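PDB 4OEV: putative peptide ABC-transport system periplasmic peptide-binding protein, which binds nickel(II) as an extracytoplasmic component of an ABC-type importer, although its family is more generally assigned to peptide transport. Local coordinates for residues G60-I65 / K119-K124; Y101-D106 / K124-F129; E89-P94 / L133-L138; V33-T38 / P48-S53; H393-F398 / A424-R429. All blocks are in the same frame, centred on the assembly; numbering follows the deposited sequence.

Overall arrangement
Interactions 2, 3, 4 and 5 are buried, whereas interaction 1 is only partly so, with one face of its strand pair lined by Lys119, Asp64 and Thr121. Backbone hydrogen bonds dominate interactions 1 and 4, which reach the same four-stranded sheet through neighbouring strands 62-67 and 51-56. Side chains carry the other three: a carboxylate and aromatic rings in interaction 2, an apolar Phe91 cluster in interaction 3, and a guanidinium stacked on phenylalanine in interaction 5. Interactions 1 and 2 share Lys124. Interaction 2 also joins interaction 5, through Glu105 and Arg429, and interaction 3, through Phe104 and Phe91. Interactions 4 and 5 are farthest apart, their centres about 25 Å from each other.

Interaction 1 of 5, residues G60-I65 / K119-K124; sequences GLVYDI and KITLFK
Lys119 leaves its strand with CG anti to the backbone N (chi1 -174°) and runs alongside Asp64, the two side chains pointing the same way. Its CB passes Asp64 OD1, and CG comes closer, 3.6 Å from that same oxygen. The chain stays extended through CD and CE and then bends at the last torsion (chi4 -58°), which turns the ammonium back over Val62, so that NZ ends 3.2 Å from Val62 CG1. The charged end therefore sits on a methyl group, and NZ and Asp64 OD2 remain 4.9 Å apart; Asp64 OD1 is instead hydrogen-bonded to His117 NE2. Strands 62-67 and 117-122 are the inner pair of a four-stranded antiparallel sheet, flanked by strands 51-56 and 107-114. Their short segments run at 164° to each other. Tyr63 and Ile120 form a hydrogen-bonded pair: Tyr63 N donates almost straight to Ile120 O at 2.8 Å, and Ile120 N returns the bond to Tyr63 O. Leu122 N adds a third bond, to Leu61 O. On the face opposite Lys119, Ile65 CD1 meets Ile120 CD1 at 3.6 Å, the two side chains crossing obliquely. Tyr63 CE2 lies 3.8 Å from Leu122 CD1, and the Tyr63 ring also meets Phe129 edge-to-face. At the end of the pair, Leu61 swings its CD2 methyl to within 3.5 Å of Lys124 C.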
# COMPACT_ATOMS: atom_id res chain seq x y z
N GLY A 60 9.58 2.92 26.43
CA GLY A 60 9.05 3.10 25.09
C GLY A 60 8.04 4.25 24.97
O GLY A 60 7.42 4.42 23.92
N LEU A 61 7.87 5.04 26.04
CA LEU A 61 6.79 6.04 26.04
C LEU A 61 7.23 7.44 25.60
O LEU A 61 6.37 8.26 25.22
CB LEU A 61 6.14 6.15 27.44
CG LEU A 61 5.36 4.95 27.95
CD1 LEU A 61 4.58 5.27 29.21
CD2 LEU A 61 4.45 4.44 26.85
N VAL A 62 8.53 7.71 25.63
CA VAL A 62 9.03 9.08 25.40
C VAL A 62 10.09 9.18 24.30
O VAL A 62 11.11 8.47 24.34
CB VAL A 62 9.60 9.69 26.69
CG1 VAL A 62 10.29 10.99 26.40
CG2 VAL A 62 8.47 9.91 27.69
N TYR A 63 9.84 10.07 23.35
CA TYR A 63 10.72 10.26 22.18
C TYR A 63 11.32 11.63 22.20
O TYR A 63 10.60 12.62 22.05
CB TYR A 63 9.95 10.11 20.85
CG TYR A 63 9.59 8.68 20.50
CD1 TYR A 63 10.11 8.07 19.38
CD2 TYR A 63 8.73 7.96 21.31
CE1 TYR A 63 9.78 6.76 19.05
CE2 TYR A 63 8.41 6.66 21.01
CZ TYR A 63 8.93 6.06 19.87
OH TYR A 63 8.62 4.76 19.61
N ASP A 64 12.64 11.70 22.32
CA ASP A 64 13.34 12.96 22.20
C ASP A 64 13.92 13.04 20.80
O ASP A 64 14.76 12.21 20.45
CB ASP A 64 14.46 13.11 23.24
CG ASP A 64 13.94 13.45 24.63
OD1 ASP A 64 13.57 14.62 24.86
OD2 ASP A 64 13.94 12.54 25.49
N ILE A 65 13.43 13.98 20.00
CA ILE A 65 13.87 14.06 18.60
C ILE A 65 14.63 15.37 18.32
O ILE A 65 14.13 16.45 18.65
CB ILE A 65 12.71 13.93 17.63
CG1 ILE A 65 11.97 12.64 17.91
CG2 ILE A 65 13.22 13.97 16.19
CD1 ILE A 65 10.97 12.28 16.85
N LYS A 119 9.96 16.83 22.29
CA LYS A 119 9.82 15.74 23.21
C LYS A 119 8.40 15.24 23.02
O LYS A 119 7.45 15.91 23.42
CB LYS A 119 10.07 16.21 24.65
CG LYS A 119 10.08 15.14 25.71
CD LYS A 119 10.20 15.81 27.09
CE LYS A 119 10.81 14.89 28.12
NZ LYS A 119 9.98 13.65 28.22
N ILE A 120 8.27 14.05 22.44
CA ILE A 120 6.97 13.47 22.15
C ILE A 120 6.69 12.43 23.21
O ILE A 120 7.51 11.56 23.46
CB ILE A 120 6.94 12.81 20.74
CG1 ILE A 120 7.36 13.81 19.69
CG2 ILE A 120 5.53 12.22 20.44
CD1 ILE A 120 7.81 13.16 18.37
N THR A 121 5.54 12.56 23.86
CA THR A 121 5.15 11.57 24.84
C THR A 121 3.88 10.82 24.38
O THR A 121 2.92 11.40 23.86
CB THR A 121 4.91 12.21 26.25
OG1 THR A 121 6.14 12.74 26.75
CG2 THR A 121 4.39 11.17 27.22
N LEU A 122 3.92 9.52 24.58
CA LEU A 122 2.86 8.65 24.08
C LEU A 122 2.03 8.10 25.23
O LEU A 122 2.52 7.97 26.34
CB LEU A 122 3.44 7.50 23.30
CG LEU A 122 4.33 7.70 22.07
CD1 LEU A 122 4.70 6.31 21.57
CD2 LEU A 122 3.56 8.50 21.04
N PHE A 123 0.79 7.71 24.95
CA PHE A 123 -0.04 7.07 25.99
C PHE A 123 0.47 5.66 26.32
O PHE A 123 0.49 5.23 27.48
CB PHE A 123 -1.50 6.97 25.54
CG PHE A 123 -2.20 8.29 25.41
CD1 PHE A 123 -2.59 8.99 26.53
CD2 PHE A 123 -2.50 8.79 24.15
CE1 PHE A 123 -3.26 10.19 26.39
CE2 PHE A 123 -3.16 9.99 24.02
CZ PHE A 123 -3.54 10.69 25.14
N LYS A 124 0.81 4.91 25.27
CA LYS A 124 1.29 3.55 25.40
C LYS A 124 2.37 3.35 24.32
O LYS A 124 2.45 4.14 23.38
CB LYS A 124 0.13 2.55 25.28
CG LYS A 124 -0.82 2.85 24.16
CD LYS A 124 -2.13 2.09 24.32
CE LYS A 124 -3.31 3.03 24.19
NZ LYS A 124 -4.52 2.37 23.57

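Interaction 2 of 5, residues Y101-D106 / K124-F129; sequences YVNFED and KPYPAF
The contact sets a weakly bonded helical turn, residues 101-104, and the Asp106 that follows it against a type I beta turn from Tyr126 to Phe129, which leads into helix 129-132. Asp106 points its side chain at the facing loop with CG anti to the backbone N (chi1 -176°), so that its two oxygens face the N and O of Lys124. Asp106 OD1 offers its syn lone pair to Lys124 N at 3.2 Å, a bond bent to 144° at the hydrogen. Asp106 OD2 comes within 2.6 Å of Lys124 O, a separation consistent with a protonated acid. Asp106 OD2 also lies 3.5 Å from Tyr126 CB, and the carboxylate plane is turned 75° from the Tyr126 ring. That ring crosses Asn103 obliquely, and Tyr126 CE2 approaches Asn103 O at 3.5 Å. The phenol continues beyond the two segments to a hydrogen bond with Asp391 OD2, which anchors its tip. One face of the same ring receives Ala128 CB from within the turn, offset toward the rim. The turn itself is closed by Phe129 N donating to Tyr126 O. Phe104 and Phe129 extend their side chains at about a right angle to each other, and Phe104 CD2 meets the Phe129 ring at its edge, near the ring plane, 4.1 Å from Phe129 CE1.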
# COMPACT_ATOMS: atom_id res chain seq x y z
N TYR A 101 -4.41 8.80 10.61
CA TYR A 101 -4.84 9.05 11.99
C TYR A 101 -4.35 7.96 12.98
O TYR A 101 -3.84 8.25 14.06
CB TYR A 101 -6.37 9.19 12.02
CG TYR A 101 -6.92 9.28 13.44
CD1 TYR A 101 -7.57 8.20 14.05
CD2 TYR A 101 -6.75 10.44 14.19
CE1 TYR A 101 -8.04 8.31 15.38
CE2 TYR A 101 -7.21 10.54 15.49
CZ TYR A 101 -7.87 9.49 16.07
OH TYR A 101 -8.29 9.62 17.36
N VAL A 102 -4.48 6.69 12.59
CA VAL A 102 -4.19 5.57 13.49
C VAL A 102 -2.68 5.44 13.75
O VAL A 102 -2.27 4.70 14.66
CB VAL A 102 -4.77 4.22 12.91
CG1 VAL A 102 -6.29 4.28 12.88
CG2 VAL A 102 -4.17 3.95 11.51
N ASN A 103 -1.85 6.15 12.97
CA ASN A 103 -0.41 6.11 13.17
C ASN A 103 -0.01 7.16 14.22
O ASN A 103 1.15 7.15 14.69
CB ASN A 103 0.39 6.37 11.88
CG ASN A 103 0.18 5.27 10.84
OD1 ASN A 103 -0.67 4.42 11.01
ND2 ASN A 103 1.00 5.27 9.80
N PHE A 104 -0.93 8.09 14.50
CA PHE A 104 -0.62 9.20 15.45
C PHE A 104 -1.57 9.39 16.61
O PHE A 104 -1.33 10.28 17.45
CB PHE A 104 -0.51 10.51 14.67
CG PHE A 104 0.59 10.50 13.67
CD1 PHE A 104 0.41 9.91 12.42
CD2 PHE A 104 1.84 11.00 13.99
CE1 PHE A 104 1.45 9.85 11.50
CE2 PHE A 104 2.89 10.96 13.05
CZ PHE A 104 2.69 10.38 11.82
N GLU A 105 -2.63 8.57 16.70
CA GLU A 105 -3.64 8.71 17.77
C GLU A 105 -3.05 8.47 19.14
O GLU A 105 -3.60 8.90 20.16
CB GLU A 105 -4.81 7.72 17.57
CG GLU A 105 -4.34 6.25 17.57
CD GLU A 105 -5.49 5.27 17.36
OE1 GLU A 105 -6.64 5.72 17.55
OE2 GLU A 105 -5.26 4.09 16.91
N ASP A 106 -1.93 7.77 19.17
CA ASP A 106 -1.33 7.37 20.41
C ASP A 106 -0.37 8.42 21.01
O ASP A 106 0.27 8.18 22.05
CB ASP A 106 -0.59 6.07 20.17
CG ASP A 106 -0.00 5.52 21.43
OD1 ASP A 106 -0.70 5.53 22.47
OD2 ASP A 106 1.20 5.20 21.39
N LYS A 124 0.81 4.91 25.27
CA LYS A 124 1.29 3.55 25.40
C LYS A 124 2.37 3.35 24.32
O LYS A 124 2.45 4.14 23.38
CB LYS A 124 0.13 2.55 25.28
CG LYS A 124 -0.82 2.85 24.16
CD LYS A 124 -2.13 2.09 24.32
CE LYS A 124 -3.31 3.03 24.19
NZ LYS A 124 -4.52 2.37 23.57
N PRO A 125 3.19 2.30 24.43
CA PRO A 125 4.27 2.19 23.43
C PRO A 125 3.71 2.01 22.02
O PRO A 125 2.64 1.42 21.87
CB PRO A 125 5.04 0.93 23.87
CG PRO A 125 4.60 0.67 25.32
CD PRO A 125 3.20 1.18 25.40
N TYR A 126 4.43 2.51 21.01
CA TYR A 126 4.06 2.33 19.61
C TYR A 126 5.36 2.28 18.85
O TYR A 126 5.80 3.30 18.31
CB TYR A 126 3.15 3.46 19.10
CG TYR A 126 2.63 3.25 17.70
CD1 TYR A 126 1.87 2.10 17.36
CD2 TYR A 126 2.90 4.18 16.70
CE1 TYR A 126 1.44 1.91 16.06
CE2 TYR A 126 2.46 4.01 15.44
CZ TYR A 126 1.72 2.87 15.11
OH TYR A 126 1.30 2.71 13.81
N PRO A 127 6.02 1.12 18.86
CA PRO A 127 7.35 0.98 18.25
C PRO A 127 7.35 1.39 16.78
O PRO A 127 8.37 1.88 16.28
CB PRO A 127 7.64 -0.53 18.35
CG PRO A 127 6.65 -1.08 19.31
CD PRO A 127 5.50 -0.16 19.37
N ALA A 128 6.21 1.27 16.11
CA ALA A 128 6.12 1.64 14.70
C ALA A 128 6.28 3.15 14.48
O ALA A 128 6.32 3.62 13.34
CB ALA A 128 4.81 1.17 14.10
N PHE A 129 6.41 3.92 15.57
CA PHE A 129 6.37 5.37 15.46
C PHE A 129 7.47 5.97 14.55
O PHE A 129 7.22 6.95 13.85
CB PHE A 129 6.52 6.01 16.88
CG PHE A 129 6.17 7.46 16.94
CD1 PHE A 129 5.09 7.96 16.22
CD2 PHE A 129 6.88 8.35 17.81
CE1 PHE A 129 4.75 9.30 16.27
CE2 PHE A 129 6.54 9.68 17.88
CZ PHE A 129 5.48 10.18 17.13

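Interaction 3 of 5, residues E89-P94 / L133-L138; sequences EAFKNP and LSIGML
Here the C-terminal part of helix 81-92 packs on the extended loop joining helices 129-132 and 140-143, an apolar helix-to-loop contact built round one aromatic ring. Phe91 has CG anti to its carbonyl carbon (chi1 -57°), a torsion that sends the ring out from the helix toward the loop. Phe91 CE2 meets Ile135 tip to tip, 3.5 Å from the Ile135 CG2 methyl. That methyl occupies the crowded position between the backbone N and the carbonyl carbon of Ile135. Phe91 CE1 makes a second tip-to-tip contact, 3.9 Å from Leu138 CD1. The same Leu138 CD1 methyl reaches Ala90 CB at 4.3 Å, so one branch of Leu138 touches two successive helix residues. Met137 CE stands at the ring edge, 4.3 Å from Phe91 CE2, although the CB of Met137 points away from the helix.

Farther out, Ser87 of the same helix accepts a hydrogen bond at OG from Leu138 N, fixing the loop relative to the helix. Backbone bonds of Met137 with Ser35 and of Leu133 with Thr38 tie the loop to segment 33-38 as well. The Phe91 ring also meets that of Phe104, their planes at about 55°. Gly136 O is buried by the contact and finds no polar partner in the model; it lies in the plane of the Phe91 ring, at its edge, 3.6 Å from Phe91 CZ.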
# COMPACT_ATOMS: atom_id res chain seq x y z
N GLU A 89 0.30 16.95 15.53
CA GLU A 89 -1.00 17.28 16.07
C GLU A 89 -2.08 17.29 14.98
O GLU A 89 -3.24 16.89 15.24
CB GLU A 89 -0.92 18.63 16.79
CG GLU A 89 -0.18 18.46 18.06
CD GLU A 89 -0.04 19.75 18.87
OE1 GLU A 89 -0.41 20.85 18.40
OE2 GLU A 89 0.44 19.61 20.00
N ALA A 90 -1.66 17.66 13.77
CA ALA A 90 -2.57 17.73 12.65
C ALA A 90 -3.09 16.34 12.26
O ALA A 90 -4.28 16.22 12.02
CB ALA A 90 -1.90 18.39 11.44
N PHE A 91 -2.22 15.33 12.25
CA PHE A 91 -2.55 13.95 11.89
C PHE A 91 -3.47 13.31 12.94
O PHE A 91 -4.28 12.45 12.62
CB PHE A 91 -1.29 13.10 11.77
CG PHE A 91 -0.28 13.64 10.74
CD1 PHE A 91 -0.68 14.39 9.64
CD2 PHE A 91 1.07 13.41 10.93
CE1 PHE A 91 0.24 14.85 8.69
CE2 PHE A 91 2.03 13.90 10.00
CZ PHE A 91 1.60 14.63 8.89
N LYS A 92 -3.36 13.73 14.20
CA LYS A 92 -4.17 13.06 15.21
C LYS A 92 -5.39 13.87 15.59
O LYS A 92 -6.16 13.43 16.43
CB LYS A 92 -3.36 12.74 16.46
CG LYS A 92 -2.88 13.99 17.24
CD LYS A 92 -2.27 13.57 18.57
CE LYS A 92 -2.02 14.80 19.49
NZ LYS A 92 -2.69 14.63 20.82
N ASN A 93 -5.59 15.03 14.97
CA ASN A 93 -6.81 15.81 15.19
C ASN A 93 -7.95 15.20 14.41
O ASN A 93 -7.88 15.12 13.17
CB ASN A 93 -6.59 17.28 14.79
CG ASN A 93 -7.73 18.19 15.23
OD1 ASN A 93 -8.90 17.82 15.16
ND2 ASN A 93 -7.37 19.38 15.70
N PRO A 94 -9.00 14.73 15.12
CA PRO A 94 -10.08 14.05 14.41
C PRO A 94 -10.77 14.92 13.35
O PRO A 94 -11.25 14.40 12.34
CB PRO A 94 -11.09 13.69 15.54
CG PRO A 94 -10.28 13.68 16.81
CD PRO A 94 -9.24 14.79 16.58
N LEU A 133 7.00 8.23 11.32
CA LEU A 133 7.54 9.58 11.18
C LEU A 133 8.33 9.76 9.87
O LEU A 133 9.01 10.79 9.68
CB LEU A 133 8.43 9.92 12.41
CG LEU A 133 7.67 10.14 13.72
CD1 LEU A 133 8.56 10.14 14.92
CD2 LEU A 133 6.92 11.44 13.62
N SER A 134 8.22 8.78 8.95
CA SER A 134 8.84 8.98 7.65
C SER A 134 7.83 9.75 6.78
O SER A 134 8.16 10.16 5.68
CB SER A 134 9.26 7.65 7.00
OG SER A 134 8.14 6.77 6.83
N ILE A 135 6.61 9.95 7.29
CA ILE A 135 5.62 10.76 6.57
C ILE A 135 6.08 12.20 6.48
O ILE A 135 6.79 12.69 7.38
CB ILE A 135 4.20 10.71 7.23
CG1 ILE A 135 3.13 11.17 6.24
CG2 ILE A 135 4.11 11.53 8.50
CD1 ILE A 135 2.75 10.12 5.17
N GLY A 136 5.68 12.89 5.41
CA GLY A 136 6.12 14.26 5.19
C GLY A 136 5.70 15.17 6.33
O GLY A 136 4.69 14.91 6.99
N MET A 137 6.49 16.22 6.61
CA MET A 137 6.10 17.28 7.56
C MET A 137 5.35 18.40 6.80
O MET A 137 5.56 18.60 5.59
CB MET A 137 7.32 17.81 8.32
CG MET A 137 8.00 16.79 9.27
SD MET A 137 6.98 16.32 10.68
CE MET A 137 6.26 14.82 9.94
N LEU A 138 4.39 19.01 7.47
CA LEU A 138 3.58 20.09 6.91
C LEU A 138 4.09 21.46 7.40
O LEU A 138 4.65 21.54 8.49
CB LEU A 138 2.13 19.98 7.34
CG LEU A 138 1.40 18.72 6.84
CD1 LEU A 138 0.10 18.60 7.59
CD2 LEU A 138 1.19 18.88 5.37

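Interaction 4 of 5, residues V33-T38 / P48-S53; sequences VFSGLT and PDLAKS
The base of a beta hairpin made by the short strands 38-40 and 46-48 brings these segments together, just where the chain turns from Pro48 toward strand 51-56. Thr38 and Pro48 form an antiparallel non-hydrogen-bonded pair whose side chains diverge. Beyond it, three successive amides, of Asp49, Leu50 and Ala51, point at the facing loop. Leu37 O takes two of them: Ala51 N approaches in the carbonyl plane, on a lone pair, at 3.1 Å, whereas Asp49 N comes from above that plane at 2.9 Å. Between them, Leu50 N bonds to Gly36 O, also at 2.9 Å and on a lone pair.

The side chains pack around these bonds. Leu37 and Leu50 cross at about a right angle, with Leu37 CD2 3.8 Å from Leu50 CB. Leu37 CB also rests against Ala51 CB. Leu50 CG lies against Gly36 O and Ser35 OG, and Leu50 CD1 comes to 3.2 Å from Ser35 O. Asp49 extends with CG anti to its backbone N (chi1 -168°), and Asp49 OD2 accepts from a water at 2.8 Å. The same water accepts from Gly36 N and donates to Thr38 O, so three groups fix it. Asp49 OD1 and Ser35 OG are both hydrogen-bonded to Tyr183 OH, and Ser35 OG also bonds to Thr160 OG1. A classic beta bulge at Lys52 and Ser53, opposite Phe66, interrupts the pairing of strand 51-56 with strand 62-67. The whole forms a hairpin base from which the chain passes directly into an antiparallel sheet.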
# COMPACT_ATOMS: atom_id res chain seq x y z
N VAL A 33 7.46 16.12 -3.07
CA VAL A 33 7.30 17.46 -2.49
C VAL A 33 7.65 17.51 -1.00
O VAL A 33 8.18 18.52 -0.50
CB VAL A 33 5.84 17.93 -2.73
CG1 VAL A 33 5.57 19.30 -2.14
CG2 VAL A 33 5.53 17.91 -4.23
N PHE A 34 7.37 16.43 -0.28
CA PHE A 34 7.55 16.47 1.18
C PHE A 34 8.65 15.54 1.63
O PHE A 34 9.06 14.63 0.88
CB PHE A 34 6.25 16.09 1.88
CG PHE A 34 5.12 17.02 1.57
CD1 PHE A 34 4.90 18.14 2.37
CD2 PHE A 34 4.31 16.81 0.47
CE1 PHE A 34 3.87 19.02 2.08
CE2 PHE A 34 3.28 17.68 0.16
CZ PHE A 34 3.04 18.79 0.98
N SER A 35 9.16 15.78 2.83
CA SER A 35 10.07 14.84 3.45
C SER A 35 9.75 14.78 4.91
O SER A 35 9.23 15.75 5.47
CB SER A 35 11.53 15.22 3.21
OG SER A 35 11.78 16.49 3.77
N GLY A 36 10.12 13.66 5.53
CA GLY A 36 9.78 13.37 6.90
C GLY A 36 10.99 13.42 7.80
O GLY A 36 12.11 13.74 7.35
N LEU A 37 10.76 13.14 9.08
CA LEU A 37 11.83 13.10 10.07
C LEU A 37 12.78 11.95 9.81
O LEU A 37 13.97 12.05 10.12
CB LEU A 37 11.26 12.98 11.49
CG LEU A 37 10.35 14.12 11.88
CD1 LEU A 37 9.88 13.97 13.35
CD2 LEU A 37 11.11 15.46 11.65
N THR A 38 12.24 10.85 9.28
CA THR A 38 13.05 9.70 8.98
C THR A 38 12.87 9.30 7.51
O THR A 38 11.96 9.77 6.82
CB THR A 38 12.70 8.51 9.88
OG1 THR A 38 11.35 8.12 9.68
CG2 THR A 38 12.86 8.86 11.37
N PRO A 48 18.25 8.94 9.40
CA PRO A 48 17.81 10.31 9.69
C PRO A 48 17.44 11.06 8.42
O PRO A 48 18.08 10.85 7.37
CB PRO A 48 19.03 10.95 10.37
CG PRO A 48 19.86 9.81 10.82
CD PRO A 48 19.59 8.65 9.92
N ASP A 49 16.43 11.92 8.51
CA ASP A 49 16.13 12.77 7.37
C ASP A 49 15.97 14.19 7.87
O ASP A 49 16.97 14.86 8.07
CB ASP A 49 14.87 12.30 6.59
CG ASP A 49 14.76 13.03 5.25
OD1 ASP A 49 15.54 14.02 5.10
OD2 ASP A 49 13.93 12.66 4.39
N LEU A 50 14.76 14.66 8.13
CA LEU A 50 14.65 16.02 8.69
C LEU A 50 15.13 16.01 10.12
O LEU A 50 15.60 17.05 10.64
CB LEU A 50 13.22 16.54 8.63
CG LEU A 50 12.69 16.96 7.26
CD1 LEU A 50 11.21 17.37 7.37
CD2 LEU A 50 13.54 18.07 6.63
N ALA A 51 15.06 14.86 10.77
CA ALA A 51 15.59 14.74 12.13
C ALA A 51 17.02 14.20 12.11
O ALA A 51 17.28 13.22 11.42
CB ALA A 51 14.69 13.86 12.99
N LYS A 52 17.95 14.86 12.82
CA LYS A 52 19.35 14.40 12.91
C LYS A 52 19.54 13.15 13.78
O LYS A 52 20.36 12.28 13.45
CB LYS A 52 20.27 15.53 13.50
CG LYS A 52 20.37 16.83 12.71
CD LYS A 52 21.31 17.90 13.36
CE LYS A 52 21.76 18.96 12.30
NZ LYS A 52 22.86 19.92 12.69
N SER A 53 18.82 13.07 14.91
CA SER A 53 18.86 11.90 15.80
C SER A 53 17.69 11.90 16.77
O SER A 53 16.86 12.81 16.78
CB SER A 53 20.15 11.84 16.61
OG SER A 53 20.12 12.76 17.70
O HOH W 1 11.30 11.60 4.38

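Interaction 5 of 5, residues H393-F398 / A424-R429; sequences HTFRVF and ALQKAR
The one-turn helix 395-398 lies beside the final turns of helix 419-429, its Phe395 CA 6.6 Å from Leu425 CA, and side chains fill the interval. Phe395 extends toward the longer helix with CG anti to its backbone N (chi1 -165°). Arg429 starts from the crowded position between its backbone N and carbonyl carbon (chi1 76°) and bends again at chi3, which lays its guanidinium flat on the Phe395 ring. The two planes differ by only 12°. Arg429 CZ sits 3.8 Å from the centroid of the Phe395 ring, nearly over the centre, so the stack is also a cation-pi contact. Closest of all is Arg429 NE, 3.5 Å from Phe395 CD1. At the edge of the ring, Gln426 CG approaches Phe395 CE1 at 4.1 Å.

Beside the stack, Leu425 spreads its two methyls. Leu425 CD2 meets Thr394 OG1 at 3.6 Å, a hydroxyl whose hydrogen bond goes to Pro390 O; Leu425 CD1 reaches Phe398 CB at 4.3 Å.

All three nitrogens of the stacked guanidinium have partners: NE forms a salt bridge with Asp391 OD1, NH2 one with Glu105 OE2, and NH1 a hydrogen bond with Val102 O. These bonds fix its rotation, and the two carboxylates probably offset its charge. Helix 101-104 and the residue after it thus meet both partners, since Val102 also touches Phe395, while Leu425 packs against Phe444 of helix 434-450 and Val397 against Trp384 of strand 379-384.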
# COMPACT_ATOMS: atom_id res chain seq x y z
N HIS A 393 -0.04 -2.05 6.99
CA HIS A 393 -1.15 -2.55 6.15
C HIS A 393 -1.90 -3.69 6.86
O HIS A 393 -2.49 -4.55 6.25
CB HIS A 393 -0.64 -2.98 4.77
CG HIS A 393 -0.31 -1.81 3.89
ND1 HIS A 393 -0.41 -1.84 2.51
CD2 HIS A 393 0.06 -0.54 4.20
CE1 HIS A 393 -0.05 -0.67 2.02
NE2 HIS A 393 0.20 0.15 3.02
N THR A 394 -1.91 -3.68 8.18
CA THR A 394 -2.74 -4.69 8.81
C THR A 394 -3.79 -4.05 9.65
O THR A 394 -4.96 -4.48 9.59
CB THR A 394 -1.94 -5.73 9.70
OG1 THR A 394 -1.18 -5.03 10.68
CG2 THR A 394 -1.00 -6.61 8.87
N PHE A 395 -3.44 -3.01 10.42
CA PHE A 395 -4.45 -2.41 11.26
C PHE A 395 -5.63 -1.79 10.46
O PHE A 395 -6.83 -2.12 10.72
CB PHE A 395 -3.82 -1.36 12.20
CG PHE A 395 -4.73 -0.96 13.37
CD1 PHE A 395 -4.75 -1.71 14.52
CD2 PHE A 395 -5.57 0.16 13.28
CE1 PHE A 395 -5.59 -1.34 15.63
CE2 PHE A 395 -6.44 0.53 14.35
CZ PHE A 395 -6.44 -0.22 15.52
N ARG A 396 -5.35 -0.96 9.48
CA ARG A 396 -6.48 -0.33 8.75
C ARG A 396 -7.20 -1.36 7.88
O ARG A 396 -8.30 -1.06 7.38
CB ARG A 396 -6.01 0.81 7.84
CG ARG A 396 -5.70 2.09 8.66
CD ARG A 396 -4.91 3.13 7.85
NE ARG A 396 -3.51 2.69 7.73
CZ ARG A 396 -2.54 3.42 7.17
NH1 ARG A 396 -1.30 2.94 7.15
NH2 ARG A 396 -2.78 4.61 6.66
N VAL A 397 -6.56 -2.51 7.67
CA VAL A 397 -7.15 -3.50 6.69
C VAL A 397 -8.07 -4.55 7.33
O VAL A 397 -9.11 -4.91 6.74
CB VAL A 397 -6.02 -4.19 5.92
CG1 VAL A 397 -6.54 -5.40 5.00
CG2 VAL A 397 -5.30 -3.21 5.05
N PHE A 398 -7.70 -5.04 8.52
CA PHE A 398 -8.37 -6.19 9.17
C PHE A 398 -9.09 -5.83 10.46
O PHE A 398 -9.95 -6.57 10.91
CB PHE A 398 -7.33 -7.28 9.51
CG PHE A 398 -6.60 -7.81 8.26
CD1 PHE A 398 -7.28 -8.60 7.35
CD2 PHE A 398 -5.27 -7.48 8.03
CE1 PHE A 398 -6.62 -9.07 6.19
CE2 PHE A 398 -4.62 -7.93 6.88
CZ PHE A 398 -5.29 -8.74 5.97
N ALA A 424 -5.10 -9.24 18.72
CA ALA A 424 -3.74 -9.55 18.36
C ALA A 424 -3.06 -8.32 17.81
O ALA A 424 -1.94 -8.01 18.21
CB ALA A 424 -3.71 -10.70 17.35
N LEU A 425 -3.71 -7.63 16.89
CA LEU A 425 -3.10 -6.44 16.28
C LEU A 425 -2.94 -5.29 17.26
O LEU A 425 -2.02 -4.45 17.14
CB LEU A 425 -3.93 -5.97 15.12
CG LEU A 425 -3.92 -6.94 13.91
CD1 LEU A 425 -4.77 -6.34 12.85
CD2 LEU A 425 -2.49 -7.12 13.37
N GLN A 426 -3.87 -5.20 18.19
CA GLN A 426 -3.80 -4.12 19.19
C GLN A 426 -2.67 -4.37 20.10
O GLN A 426 -1.88 -3.44 20.37
CB GLN A 426 -5.14 -3.99 19.95
CG GLN A 426 -6.28 -3.35 19.09
CD GLN A 426 -7.64 -3.26 19.83
OE1 GLN A 426 -7.70 -3.26 21.06
NE2 GLN A 426 -8.72 -3.16 19.06
N LYS A 427 -2.55 -5.59 20.62
CA LYS A 427 -1.39 -5.90 21.47
C LYS A 427 -0.09 -5.75 20.69
O LYS A 427 0.85 -5.10 21.14
CB LYS A 427 -1.48 -7.32 22.04
CG LYS A 427 -2.52 -7.48 23.18
CD LYS A 427 -2.76 -8.95 23.48
CE LYS A 427 -3.43 -9.16 24.84
NZ LYS A 427 -4.39 -8.08 25.21
N ALA A 428 -0.08 -6.29 19.49
CA ALA A 428 1.15 -6.28 18.70
C ALA A 428 1.73 -4.89 18.47
O ALA A 428 2.93 -4.71 18.49
CB ALA A 428 0.87 -6.96 17.31
N ARG A 429 0.86 -3.92 18.20
CA ARG A 429 1.30 -2.57 17.84
C ARG A 429 1.68 -1.74 19.07
O ARG A 429 2.44 -0.75 18.96
CB ARG A 429 0.18 -1.86 17.03
CG ARG A 429 -0.99 -1.37 17.85
CD ARG A 429 -2.18 -1.10 16.95
NE ARG A 429 -1.91 -0.21 15.81
CZ ARG A 429 -2.44 1.02 15.70
NH1 ARG A 429 -2.21 1.77 14.63
NH2 ARG A 429 -3.22 1.51 16.66